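Local coordinates for electron transfer flavoprotein, alpha subunit (Thermotoga maritima, PDB 7KOE), which binds flavin-adenine dinucleotide and probably passes electrons between redox partners as the alpha subunit of an electron transfer flavoprotein complex, at residues I58-K69 / P175-Y186. Residues are numbered along the deposited sequence; the frame is centred on the assembly and turned at random.
Sequences IQRGADKVLYVK and PERTGEIIEEEY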
loop_
_atom_site.group_PDB
_atom_site.type_symbol
_atom_site.label_atom_id
_atom_site.label_comp_id
_atom_site.label_asym_id
_atom_site.label_seq_id
_atom_site.Cartn_x
_atom_site.Cartn_y
_atom_site.Cartn_z
ATOM N N ILE B 58 -44.916 38.893 17.653
ATOM C CA ILE B 58 -44.001 40.025 17.722
ATOM C C ILE B 58 -43.282 40.058 19.063
ATOM O O ILE B 58 -42.125 40.485 19.146
ATOM C CB ILE B 58 -44.766 41.330 17.447
ATOM C CG1 ILE B 58 -45.711 41.133 16.266
ATOM C CG2 ILE B 58 -43.807 42.462 17.143
ATOM C CD1 ILE B 58 -46.481 42.365 15.880
ATOM N N GLN B 59 -43.938 39.598 20.129
ATOM C CA GLN B 59 -43.253 39.456 21.406
ATOM C C GLN B 59 -42.239 38.322 21.391
ATOM O O GLN B 59 -41.271 38.365 22.157
ATOM C CB GLN B 59 -44.267 39.232 22.525
ATOM C CG GLN B 59 -45.247 40.371 22.699
ATOM C CD GLN B 59 -46.288 40.081 23.754
ATOM O OE1 GLN B 59 -46.029 39.353 24.712
ATOM N NE2 GLN B 59 -47.477 40.644 23.582
ATOM N N ARG B 60 -42.431 37.316 20.536
ATOM C CA ARG B 60 -41.471 36.225 20.432
ATOM C C ARG B 60 -40.315 36.549 19.498
ATOM O O ARG B 60 -39.305 35.840 19.518
ATOM C CB ARG B 60 -42.165 34.946 19.965
ATOM C CG ARG B 60 -43.162 34.387 20.956
ATOM C CD ARG B 60 -42.475 33.747 22.137
ATOM N NE ARG B 60 -43.430 33.093 23.023
ATOM C CZ ARG B 60 -43.090 32.292 24.027
ATOM N NH1 ARG B 60 -41.812 32.047 24.277
ATOM N NH2 ARG B 60 -44.026 31.738 24.781
ATOM N N GLY B 61 -40.435 37.589 18.680
ATOM C CA GLY B 61 -39.307 38.008 17.877
ATOM C C GLY B 61 -39.619 38.267 16.419
ATOM O O GLY B 61 -38.707 38.530 15.633
ATOM N N ALA B 62 -40.889 38.189 16.033
ATOM C CA ALA B 62 -41.265 38.508 14.664
ATOM C C ALA B 62 -41.125 40.006 14.441
ATOM O O ALA B 62 -41.660 40.805 15.218
ATOM C CB ALA B 62 -42.691 38.054 14.378
ATOM N N ASP B 63 -40.375 40.388 13.403
ATOM C CA ASP B 63 -40.216 41.808 13.109
ATOM C C ASP B 63 -41.519 42.399 12.600
ATOM O O ASP B 63 -41.994 43.412 13.123
ATOM C CB ASP B 63 -39.103 42.020 12.084
ATOM C CG ASP B 63 -37.744 41.629 12.615
ATOM O OD1 ASP B 63 -37.685 40.889 13.618
ATOM O OD2 ASP B 63 -36.732 42.056 12.025
ATOM N N LYS B 64 -42.128 41.760 11.609
ATOM C CA LYS B 64 -43.430 42.147 11.099
ATOM C C LYS B 64 -44.307 40.900 11.120
ATOM O O LYS B 64 -43.827 39.786 11.349
ATOM C CB LYS B 64 -43.327 42.710 9.677
ATOM C CG LYS B 64 -42.147 43.657 9.436
ATOM C CD LYS B 64 -42.191 44.947 10.219
ATOM C CE LYS B 64 -40.978 45.815 9.911
ATOM N NZ LYS B 64 -40.990 46.295 8.500
ATOM N N VAL B 65 -45.604 41.075 10.890
ATOM C CA VAL B 65 -46.532 39.949 10.826
ATOM C C VAL B 65 -47.448 40.159 9.629
ATOM O O VAL B 65 -48.099 41.201 9.516
ATOM C CB VAL B 65 -47.355 39.784 12.121
ATOM C CG1 VAL B 65 -48.616 38.971 11.879
ATOM C CG2 VAL B 65 -46.523 39.114 13.203
ATOM N N LEU B 66 -47.480 39.187 8.724
ATOM C CA LEU B 66 -48.435 39.188 7.622
ATOM C C LEU B 66 -49.636 38.367 8.071
ATOM O O LEU B 66 -49.611 37.137 8.036
ATOM C CB LEU B 66 -47.799 38.629 6.357
ATOM C CG LEU B 66 -48.693 38.447 5.136
ATOM C CD1 LEU B 66 -49.361 39.751 4.751
ATOM C CD2 LEU B 66 -47.876 37.903 3.986
ATOM N N TYR B 67 -50.685 39.049 8.519
ATOM C CA TYR B 67 -51.856 38.387 9.086
ATOM C C TYR B 67 -52.919 38.318 7.996
ATOM O O TYR B 67 -53.752 39.210 7.849
ATOM C CB TYR B 67 -52.315 39.128 10.337
ATOM C CG TYR B 67 -53.585 38.644 11.013
ATOM C CD1 TYR B 67 -53.945 37.302 11.014
ATOM C CD2 TYR B 67 -54.384 39.531 11.719
ATOM C CE1 TYR B 67 -55.098 36.872 11.647
ATOM C CE2 TYR B 67 -55.529 39.108 12.367
ATOM C CZ TYR B 67 -55.883 37.778 12.320
ATOM O OH TYR B 67 -57.024 37.354 12.958
ATOM N N VAL B 68 -52.881 37.235 7.225
ATOM C CA VAL B 68 -53.827 37.014 6.137
ATOM C C VAL B 68 -55.180 36.646 6.730
ATOM O O VAL B 68 -55.269 35.799 7.626
ATOM C CB VAL B 68 -53.312 35.922 5.186
ATOM C CG1 VAL B 68 -54.240 35.755 4.002
ATOM C CG2 VAL B 68 -51.907 36.250 4.717
ATOM N N LYS B 69 -56.235 37.282 6.235
ATOM C CA LYS B 69 -57.559 37.202 6.833
ATOM C C LYS B 69 -58.518 36.474 5.908
ATOM O O LYS B 69 -58.756 36.926 4.782
ATOM C CB LYS B 69 -58.096 38.602 7.127
ATOM C CG LYS B 69 -57.049 39.555 7.622
ATOM C CD LYS B 69 -56.861 39.377 9.101
ATOM C CE LYS B 69 -58.100 39.798 9.874
ATOM N NZ LYS B 69 -58.477 41.217 9.621
ATOM N N PRO B 175 -42.698 42.221 25.647
ATOM C CA PRO B 175 -43.658 43.232 25.184
ATOM C C PRO B 175 -43.041 44.567 24.800
ATOM O O PRO B 175 -43.786 45.500 24.486
ATOM C CB PRO B 175 -44.589 43.403 26.400
ATOM C CG PRO B 175 -44.250 42.281 27.341
ATOM C CD PRO B 175 -42.818 41.981 27.092
ATOM N N GLU B 176 -41.711 44.685 24.829
ATOM C CA GLU B 176 -41.060 45.941 24.475
ATOM C C GLU B 176 -41.142 46.208 22.977
ATOM O O GLU B 176 -41.447 47.331 22.557
ATOM C CB GLU B 176 -39.602 45.911 24.941
ATOM C CG GLU B 176 -38.741 47.060 24.440
ATOM C CD GLU B 176 -37.273 46.688 24.361
ATOM O OE1 GLU B 176 -36.916 45.857 23.500
ATOM O OE2 GLU B 176 -36.476 47.224 25.159
ATOM N N ARG B 177 -40.892 45.194 22.160
ATOM C CA ARG B 177 -40.826 45.380 20.720
ATOM C C ARG B 177 -42.214 45.328 20.099
ATOM O O ARG B 177 -43.099 44.606 20.564
ATOM C CB ARG B 177 -39.929 44.319 20.082
ATOM C CG ARG B 177 -40.234 42.891 20.506
ATOM C CD ARG B 177 -39.247 41.934 19.863
ATOM N NE ARG B 177 -39.178 42.137 18.420
ATOM C CZ ARG B 177 -38.070 42.004 17.700
ATOM N NH1 ARG B 177 -36.932 41.667 18.290
ATOM N NH2 ARG B 177 -38.100 42.208 16.390
ATOM N N THR B 178 -42.399 46.127 19.052
ATOM C CA THR B 178 -43.608 46.129 18.245
ATOM C C THR B 178 -43.220 45.994 16.780
ATOM O O THR B 178 -42.050 46.106 16.408
ATOM C CB THR B 178 -44.443 47.404 18.442
ATOM O OG1 THR B 178 -43.649 48.550 18.112
ATOM C CG2 THR B 178 -44.947 47.517 19.878
ATOM N N GLY B 179 -44.223 45.739 15.951
ATOM C CA GLY B 179 -44.015 45.600 14.524
ATOM C C GLY B 179 -45.316 45.818 13.793
ATOM O O GLY B 179 -46.394 45.775 14.391
ATOM N N GLU B 180 -45.212 46.053 12.487
ATOM C CA GLU B 180 -46.408 46.278 11.680
ATOM C C GLU B 180 -47.116 44.944 11.452
ATOM O O GLU B 180 -46.475 43.914 11.218
ATOM C CB GLU B 180 -46.070 46.984 10.362
ATOM C CG GLU B 180 -45.425 46.162 9.254
ATOM C CD GLU B 180 -44.972 46.991 8.070
ATOM O OE1 GLU B 180 -45.113 48.233 8.103
ATOM O OE2 GLU B 180 -44.474 46.383 7.093
ATOM N N ILE B 181 -48.428 44.927 11.649
ATOM C CA ILE B 181 -49.230 43.754 11.326
ATOM C C ILE B 181 -49.968 44.045 10.027
ATOM O O ILE B 181 -50.856 44.897 9.987
ATOM C CB ILE B 181 -50.200 43.411 12.459
ATOM C CG1 ILE B 181 -49.426 43.166 13.755
ATOM C CG2 ILE B 181 -51.015 42.183 12.102
ATOM C CD1 ILE B 181 -50.288 42.765 14.924
ATOM N N ILE B 182 -49.600 43.349 8.960
ATOM C CA ILE B 182 -50.218 43.573 7.659
ATOM C C ILE B 182 -51.427 42.659 7.533
ATOM O O ILE B 182 -51.288 41.433 7.485
ATOM C CB ILE B 182 -49.223 43.321 6.519
ATOM C CG1 ILE B 182 -47.972 44.184 6.684
ATOM C CG2 ILE B 182 -49.885 43.582 5.184
ATOM C CD1 ILE B 182 -46.754 43.408 7.134
ATOM N N GLU B 183 -52.615 43.248 7.476
ATOM C CA GLU B 183 -53.829 42.490 7.210
ATOM C C GLU B 183 -54.135 42.539 5.721
ATOM O O GLU B 183 -54.361 43.616 5.160
ATOM C CB GLU B 183 -55.022 43.017 8.012
ATOM C CG GLU B 183 -55.000 42.656 9.488
ATOM C CD GLU B 183 -54.202 43.629 10.324
ATOM O OE1 GLU B 183 -53.725 44.639 9.770
ATOM O OE2 GLU B 183 -54.056 43.385 11.540
ATOM N N GLU B 184 -54.133 41.373 5.089
ATOM C CA GLU B 184 -54.556 41.220 3.703
ATOM C C GLU B 184 -55.821 40.375 3.736
ATOM O O GLU B 184 -55.759 39.160 3.944
ATOM C CB GLU B 184 -53.459 40.575 2.857
ATOM C CG GLU B 184 -53.822 40.402 1.392
ATOM C CD GLU B 184 -53.947 41.716 0.645
ATOM O OE1 GLU B 184 -53.258 42.691 1.017
ATOM O OE2 GLU B 184 -54.745 41.774 -0.313
ATOM N N GLU B 185 -56.969 41.020 3.559
ATOM C CA GLU B 185 -58.251 40.324 3.625
ATOM C C GLU B 185 -58.408 39.503 2.353
ATOM O O GLU B 185 -58.833 40.010 1.311
ATOM C CB GLU B 185 -59.392 41.315 3.802
ATOM C CG GLU B 185 -59.694 41.644 5.258
ATOM C CD GLU B 185 -58.706 42.632 5.851
ATOM O OE1 GLU B 185 -58.248 43.533 5.123
ATOM O OE2 GLU B 185 -58.395 42.517 7.056
ATOM N N TYR B 186 -58.053 38.227 2.447
ATOM C CA TYR B 186 -57.905 37.372 1.281
ATOM C C TYR B 186 -59.260 36.933 0.749
ATOM O O TYR B 186 -60.162 36.580 1.514
ATOM C CB TYR B 186 -57.067 36.144 1.638
ATOM C CG TYR B 186 -56.447 35.462 0.450
ATOM C CD1 TYR B 186 -55.222 35.884 -0.047
ATOM C CD2 TYR B 186 -57.078 34.398 -0.177
ATOM C CE1 TYR B 186 -54.646 35.265 -1.139
ATOM C CE2 TYR B 186 -56.506 33.771 -1.273
ATOM C CZ TYR B 186 -55.292 34.213 -1.747
ATOM O OH TYR B 186 -54.722 33.594 -2.830
#
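Asp63 OD1 is shared by two arginines: NH2 of Arg177 reaches it at 3.1 Å, its guanidinium plane 30° from that of the carboxylate, and Arg30 of helix 21-33 makes a second salt bridge. Arg177 gets there by running past the end of helix 51-60, where the carbonyl O of Gly61 lies over one face of its guanidinium. Beyond this pair the segments run together as parallel strands, in a ladder that opens with Val65 N to Glu180 O (3.0 Å) and Ile182 N to Val65 O (2.7 Å). Ile182 O then accepts Tyr67 N, and at the far end Lys69 N donates to Glu184 O and Lys69 O accepts Tyr186 N at 2.8 Å. Strand 181-185 is thereby added as an outermost strand to the seven-stranded parallel sheet of the N-terminal electron transfer flavoprotein domain, with 65-69 between it and strand 40-46. On one face, CG2 of Ile181 sits against Tyr67 CB (3.8 Å), while its CG1 meets CD1 of Ile58 from the helix. Farther along, Lys69 folds back on itself through three bent torsions (chi2 -83°), laying CD over the centre of the Tyr67 ring and bringing NZ to Glu185 OE2 at 2.9 Å; Glu183 OE2 lies at the ring's edge. On the reverse face, Leu66 CD1 packs on CG2 of Ile182 (3.9 Å), and Tyr92 touches both side chains.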